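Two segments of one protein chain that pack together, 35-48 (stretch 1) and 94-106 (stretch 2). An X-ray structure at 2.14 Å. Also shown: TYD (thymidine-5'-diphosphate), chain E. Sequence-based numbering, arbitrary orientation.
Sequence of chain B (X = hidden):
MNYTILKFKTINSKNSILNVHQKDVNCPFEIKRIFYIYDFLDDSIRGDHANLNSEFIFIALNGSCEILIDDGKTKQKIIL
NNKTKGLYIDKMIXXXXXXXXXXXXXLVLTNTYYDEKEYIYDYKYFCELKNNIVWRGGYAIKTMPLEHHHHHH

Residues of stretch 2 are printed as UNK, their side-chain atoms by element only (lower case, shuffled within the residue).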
# COMPACT_ATOMS: atom_id res chain seq x y z
N PHE B 35 -0.82 1.18 -5.45
CA PHE B 35 -0.86 2.59 -5.78
C PHE B 35 -1.92 3.29 -4.96
O PHE B 35 -2.80 2.68 -4.38
CB PHE B 35 -1.03 2.85 -7.30
CG PHE B 35 -2.14 2.09 -7.93
CD1 PHE B 35 -3.39 2.64 -8.07
CD2 PHE B 35 -1.94 0.80 -8.41
CE1 PHE B 35 -4.42 1.93 -8.67
CE2 PHE B 35 -2.97 0.09 -9.03
CZ PHE B 35 -4.21 0.66 -9.18
N TYR B 36 -1.78 4.61 -4.86
CA TYR B 36 -2.73 5.40 -4.09
C TYR B 36 -2.98 6.69 -4.86
O TYR B 36 -2.12 7.21 -5.60
CB TYR B 36 -2.30 5.60 -2.60
CG TYR B 36 -0.87 5.98 -2.43
CD1 TYR B 36 -0.49 7.32 -2.34
CD2 TYR B 36 0.13 5.02 -2.33
CE1 TYR B 36 0.82 7.68 -2.23
CE2 TYR B 36 1.45 5.39 -2.22
CZ TYR B 36 1.78 6.71 -2.19
OH TYR B 36 3.10 7.09 -2.07
N ILE B 37 -4.22 7.14 -4.69
CA ILE B 37 -4.80 8.25 -5.41
C ILE B 37 -5.37 9.22 -4.38
O ILE B 37 -6.00 8.85 -3.36
CB ILE B 37 -5.89 7.75 -6.36
CG1 ILE B 37 -5.37 6.56 -7.14
CG2 ILE B 37 -6.23 8.83 -7.37
CD1 ILE B 37 -6.35 5.95 -8.12
N TYR B 38 -5.13 10.50 -4.65
CA TYR B 38 -5.44 11.51 -3.64
C TYR B 38 -5.57 12.91 -4.28
O TYR B 38 -5.39 13.06 -5.50
CB TYR B 38 -4.33 11.48 -2.59
CG TYR B 38 -2.92 11.68 -3.14
CD1 TYR B 38 -2.31 12.93 -3.18
CD2 TYR B 38 -2.17 10.61 -3.54
CE1 TYR B 38 -1.05 13.12 -3.70
CE2 TYR B 38 -0.88 10.76 -4.01
CZ TYR B 38 -0.34 12.01 -4.11
OH TYR B 38 0.98 12.06 -4.61
N ASP B 39 -5.91 13.89 -3.46
CA ASP B 39 -6.08 15.31 -3.84
C ASP B 39 -7.14 15.48 -4.89
O ASP B 39 -6.90 16.08 -5.94
CB ASP B 39 -4.77 15.94 -4.33
CG ASP B 39 -3.83 16.30 -3.20
OD1 ASP B 39 -4.09 15.99 -2.01
OD2 ASP B 39 -2.80 16.90 -3.54
N PHE B 40 -8.30 14.90 -4.60
CA PHE B 40 -9.39 14.84 -5.55
C PHE B 40 -10.09 16.19 -5.56
O PHE B 40 -10.40 16.75 -4.50
CB PHE B 40 -10.40 13.77 -5.14
CG PHE B 40 -9.84 12.37 -5.17
CD1 PHE B 40 -9.84 11.62 -6.35
CD2 PHE B 40 -9.33 11.80 -4.01
CE1 PHE B 40 -9.36 10.34 -6.36
CE2 PHE B 40 -8.88 10.50 -4.01
CZ PHE B 40 -8.86 9.78 -5.18
N LEU B 41 -10.35 16.72 -6.75
CA LEU B 41 -11.22 17.90 -6.88
C LEU B 41 -12.64 17.40 -7.07
O LEU B 41 -12.85 16.17 -7.18
CB LEU B 41 -10.72 18.81 -8.00
CG LEU B 41 -9.23 19.14 -7.78
CD1 LEU B 41 -8.47 19.52 -9.06
CD2 LEU B 41 -9.06 20.20 -6.73
N ASP B 42 -13.60 18.32 -7.08
CA ASP B 42 -15.05 18.03 -6.84
C ASP B 42 -15.74 16.87 -7.59
O ASP B 42 -16.53 16.08 -7.06
CB ASP B 42 -15.86 19.29 -7.19
CG ASP B 42 -15.93 20.26 -6.05
OD1 ASP B 42 -17.06 20.70 -5.76
OD2 ASP B 42 -14.88 20.56 -5.44
N ASP B 43 -15.40 16.82 -8.86
CA ASP B 43 -16.12 16.12 -9.90
C ASP B 43 -15.25 14.96 -10.42
O ASP B 43 -15.54 14.38 -11.46
CB ASP B 43 -16.17 17.12 -11.05
CG ASP B 43 -14.84 17.89 -11.17
OD1 ASP B 43 -14.17 18.10 -10.11
OD2 ASP B 43 -14.45 18.26 -12.29
N SER B 44 -14.17 14.66 -9.72
CA SER B 44 -13.14 13.76 -10.21
C SER B 44 -13.74 12.37 -10.36
O SER B 44 -14.53 11.94 -9.51
CB SER B 44 -11.95 13.72 -9.22
OG SER B 44 -11.05 12.65 -9.57
N ILE B 45 -13.35 11.68 -11.41
CA ILE B 45 -13.76 10.31 -11.69
C ILE B 45 -12.57 9.44 -12.08
O ILE B 45 -11.75 9.86 -12.90
CB ILE B 45 -14.73 10.32 -12.89
CG1 ILE B 45 -16.05 10.97 -12.47
CG2 ILE B 45 -15.04 8.91 -13.38
CD1 ILE B 45 -16.90 11.32 -13.67
N ARG B 46 -12.44 8.24 -11.51
CA ARG B 46 -11.35 7.36 -11.93
C ARG B 46 -11.94 6.07 -12.43
O ARG B 46 -13.13 5.79 -12.30
CB ARG B 46 -10.37 7.02 -10.80
CG ARG B 46 -9.85 8.17 -9.91
CD ARG B 46 -8.77 9.00 -10.53
NE ARG B 46 -7.67 8.24 -11.14
CZ ARG B 46 -6.45 8.73 -11.35
NH1 ARG B 46 -5.55 7.96 -11.93
NH2 ARG B 46 -6.11 9.98 -11.05
N GLY B 47 -11.07 5.29 -13.02
CA GLY B 47 -11.43 4.03 -13.62
C GLY B 47 -11.90 4.22 -15.05
O GLY B 47 -11.17 4.74 -15.89
N ASP B 48 -13.10 3.71 -15.34
CA ASP B 48 -13.58 3.56 -16.72
C ASP B 48 -12.75 2.57 -17.54
O ASP B 48 -12.37 2.79 -18.71
CB ASP B 48 -13.71 4.95 -17.38
CG ASP B 48 -14.80 5.80 -16.76
OD1 ASP B 48 -15.93 5.28 -16.62
OD2 ASP B 48 -14.54 6.99 -16.47
N UNK B 94 -15.36 -4.36 -14.85
CA UNK B 94 -15.27 -2.94 -15.20
C UNK B 94 -15.60 -2.14 -13.93
O UNK B 94 -16.47 -2.52 -13.12
c UNK B 94 -15.79 -0.69 -17.92
c UNK B 94 -14.98 0.89 -20.06
c UNK B 94 -16.30 -2.60 -16.25
n UNK B 94 -16.89 0.98 -16.93
c UNK B 94 -16.35 -1.20 -16.72
c UNK B 94 -15.72 1.48 -19.06
c UNK B 94 -16.12 0.67 -18.01
c UNK B 94 -15.04 -1.27 -18.94
c UNK B 94 -17.00 -0.15 -16.14
c UNK B 94 -14.65 -0.46 -20.01
N UNK B 95 -14.92 -1.02 -13.79
CA UNK B 95 -15.13 -0.17 -12.62
C UNK B 95 -14.99 1.30 -12.94
O UNK B 95 -14.25 1.68 -13.83
c UNK B 95 -14.18 -0.61 -11.49
n UNK B 95 -10.54 -2.00 -13.50
c UNK B 95 -11.85 -0.31 -12.44
c UNK B 95 -11.54 -1.79 -12.44
c UNK B 95 -12.84 0.09 -11.39
N UNK B 96 -15.73 2.08 -12.19
CA UNK B 96 -15.63 3.51 -12.15
C UNK B 96 -15.77 4.04 -10.70
O UNK B 96 -16.58 3.57 -9.92
n UNK B 96 -17.76 6.79 -15.04
c UNK B 96 -17.97 6.07 -13.94
o UNK B 96 -19.10 5.81 -13.52
c UNK B 96 -16.71 4.06 -13.09
c UNK B 96 -16.73 5.57 -13.20
N UNK B 97 -14.95 5.02 -10.33
CA UNK B 97 -14.99 5.62 -9.00
C UNK B 97 -15.20 7.09 -9.02
O UNK B 97 -14.66 7.76 -9.87
c UNK B 97 -11.28 3.32 -9.58
c UNK B 97 -13.49 3.89 -8.36
s UNK B 97 -11.87 3.42 -7.86
c UNK B 97 -13.69 5.38 -8.31
N UNK B 98 -16.00 7.55 -8.07
CA UNK B 98 -16.51 8.89 -8.11
C UNK B 98 -16.98 9.24 -6.69
O UNK B 98 -16.85 8.44 -5.75
c UNK B 98 -19.52 5.69 -9.14
c UNK B 98 -19.81 8.23 -8.14
c UNK B 98 -17.64 8.95 -9.13
c UNK B 98 -18.69 7.93 -8.89
c UNK B 98 -20.64 6.00 -8.40
c UNK B 98 -20.79 7.27 -7.88
o UNK B 98 -21.56 4.99 -8.15
c UNK B 98 -18.55 6.66 -9.38
N UNK B 99 -17.44 10.47 -6.55
CA UNK B 99 -17.95 11.00 -5.31
C UNK B 99 -16.89 10.98 -4.24
O UNK B 99 -17.14 10.59 -3.08
n UNK B 99 -21.50 9.73 -5.35
o UNK B 99 -20.47 11.42 -6.40
c UNK B 99 -19.17 10.17 -4.84
c UNK B 99 -20.44 10.50 -5.60
N UNK B 100 -15.67 11.33 -4.63
CA UNK B 100 -14.58 11.31 -3.64
C UNK B 100 -14.69 12.47 -2.67
O UNK B 100 -14.80 13.59 -3.13
c UNK B 100 -11.89 8.17 -5.53
c UNK B 100 -13.13 10.41 -6.60
c UNK B 100 -12.25 9.22 -4.70
c UNK B 100 -12.77 9.36 -7.44
c UNK B 100 -12.86 10.36 -5.24
c UNK B 100 -12.16 8.23 -6.91
c UNK B 100 -13.25 11.51 -4.35
N UNK B 101 -14.55 12.26 -1.37
CA UNK B 101 -14.31 13.40 -0.48
C UNK B 101 -12.96 14.08 -0.76
O UNK B 101 -12.06 13.50 -1.40
c UNK B 101 -14.47 12.97 0.98
o UNK B 101 -13.49 12.02 1.38
N UNK B 102 -12.83 15.33 -0.33
CA UNK B 102 -11.63 16.14 -0.63
C UNK B 102 -10.42 15.53 0.06
O UNK B 102 -9.35 15.56 -0.48
c UNK B 102 -11.44 18.87 2.11
c UNK B 102 -12.20 17.82 1.29
c UNK B 102 -10.51 18.31 3.19
c UNK B 102 -11.77 17.61 -0.17
n UNK B 102 -9.13 17.97 2.73
N UNK B 103 -10.63 14.97 1.23
CA UNK B 103 -9.61 14.28 2.01
C UNK B 103 -9.47 12.78 1.68
O UNK B 103 -8.70 12.10 2.35
o UNK B 103 -11.63 13.82 5.11
o UNK B 103 -12.14 13.63 3.01
c UNK B 103 -9.93 14.41 3.51
c UNK B 103 -11.33 13.92 3.90
N UNK B 104 -10.17 12.26 0.68
CA UNK B 104 -10.10 10.85 0.34
C UNK B 104 -8.66 10.48 -0.04
O UNK B 104 -8.00 11.17 -0.77
s UNK B 104 -11.01 8.63 -1.01
c UNK B 104 -11.01 10.45 -0.81
N UNK B 105 -8.17 9.40 0.52
CA UNK B 105 -6.98 8.72 -0.00
C UNK B 105 -7.37 7.30 -0.34
O UNK B 105 -7.82 6.54 0.53
c UNK B 105 -4.63 7.85 0.50
c UNK B 105 -5.42 10.09 1.40
c UNK B 105 -4.65 10.12 2.72
c UNK B 105 -5.83 8.65 1.02
N UNK B 106 -7.18 6.94 -1.59
CA UNK B 106 -7.61 5.62 -2.07
C UNK B 106 -6.37 4.81 -2.27
O UNK B 106 -5.52 5.22 -3.03
c UNK B 106 -8.33 5.72 -3.42
c UNK B 106 -8.75 4.36 -3.99
c UNK B 106 -9.20 4.56 -5.44
c UNK B 106 -9.86 3.74 -3.20
PA TYD E . -5.58 4.31 -15.26
O1A TYD E . -5.71 4.33 -16.77
O2A TYD E . -5.72 3.00 -14.52
O3A TYD E . -6.65 5.35 -14.65
PB TYD E . -7.34 5.07 -13.23
O1B TYD E . -8.39 6.15 -13.12
O2B TYD E . -7.89 3.67 -13.36
O3B TYD E . -6.20 5.20 -12.24
O5' TYD E . -4.17 4.97 -14.87
C5' TYD E . -3.97 6.38 -14.99
C4' TYD E . -2.76 6.65 -15.87
O4' TYD E . -1.56 6.47 -15.12
C3' TYD E . -2.72 5.69 -17.05
O3' TYD E . -2.77 6.43 -18.28
C2' TYD E . -1.41 4.94 -16.95
C1' TYD E . -0.71 5.48 -15.70
N1 TYD E . -0.50 4.39 -14.75
C2 TYD E . 0.80 3.84 -14.60
O2 TYD E . 1.74 4.30 -15.29
N3 TYD E . 1.03 2.84 -13.74
C4 TYD E . 0.05 2.33 -12.99
O4 TYD E . 0.28 1.40 -12.19
C5 TYD E . -1.32 2.89 -13.13
C5M TYD E . -2.46 2.35 -12.31
C6 TYD E . -1.53 3.93 -14.03
O HOH W 1 -7.43 13.69 -1.26
O HOH W 2 -8.74 17.28 -2.17
O HOH W 3 -15.18 13.20 -6.81
O HOH W 4 -17.29 12.29 -8.86

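Position 94 carries one carbon and then fused five- and six-membered rings holding eight carbons and one nitrogen, which only tryptophan matches. One face of the ring system of W94 lies against the backbone of D48, with CH2 3.5 Å from D48 O.

Position 95 has four carbons in a row ending in nitrogen: lysine. Its backbone makes the contact, K95 O accepting from D48 N at 2.8 Å.

At 96, three carbons end in one oxygen and one nitrogen, hence glutamine. Q96 NE2 lies 2.9 Å from D48 OD1, and CG of Q96 is 3.7 Å from I45 CG2.

Position 97 is an unbranched chain of two carbons, sulfur and carbon: methionine. M97 pairs with R46 through two hydrogen bonds, R46 N to M97 O and M97 N to R46 O, both 2.8 Å, and its CE sits 4.0 Å from R46 CB.

Position 98 has one carbon and a six-carbon ring bearing oxygen, so tyrosine; Y98 CB is 4.2 Å from I45 CG1.

Position 99 has two carbons, the second bearing oxygen and nitrogen: asparagine. A water accepts from N99 N and donates to S44 O.

Position 100 shows one carbon and a bare six-carbon ring, phenylalanine. The F100 ring stacks, offset, on that of F40, with centroids 3.7 Å apart and planes 6° from parallel.

Position 101, one carbon and one oxygen, is serine. S101 opens a type I turn, closed by a 3.1 Å hydrogen bond from the backbone N of position 104 to S101 O.

Position 102 again has four carbons ending in nitrogen: lysine. A water donates to both K102 O and F40 O.

Position 103 has two carbons, the second carrying two oxygens: aspartate. D103 does not touch stretch 1, but its OD2 accepts from S101 OG at 2.7 Å.

Position 104, one carbon and one sulfur, is cysteine; C104 CB lies 3.8 Å from F40 CE2.

Position 105 has four carbons forked at the first, one arm two carbons long: isoleucine. I105 CG1 approaches Y38 CB at 4.4 Å.

Position 106 has four carbons forked at the second: leucine. L106 N donates to I37 O and I37 N to L106 O, each at 2.9 Å.

The contact therefore combines two antiparallel pairings, I37 with L106 and R46 with M97, and the F40–F100 stack, burying 902 Å² in all. At G47, an ideal CB would come 2.6 Å from K95 O, a clash. Here pairing meets ligand binding: G47 N donates to TYD O1B at 2.8 Å and R46 NH1 to TYD O3B at 2.9 Å.

Stretch 2 (94-106) WKQMYNFSKDCIL
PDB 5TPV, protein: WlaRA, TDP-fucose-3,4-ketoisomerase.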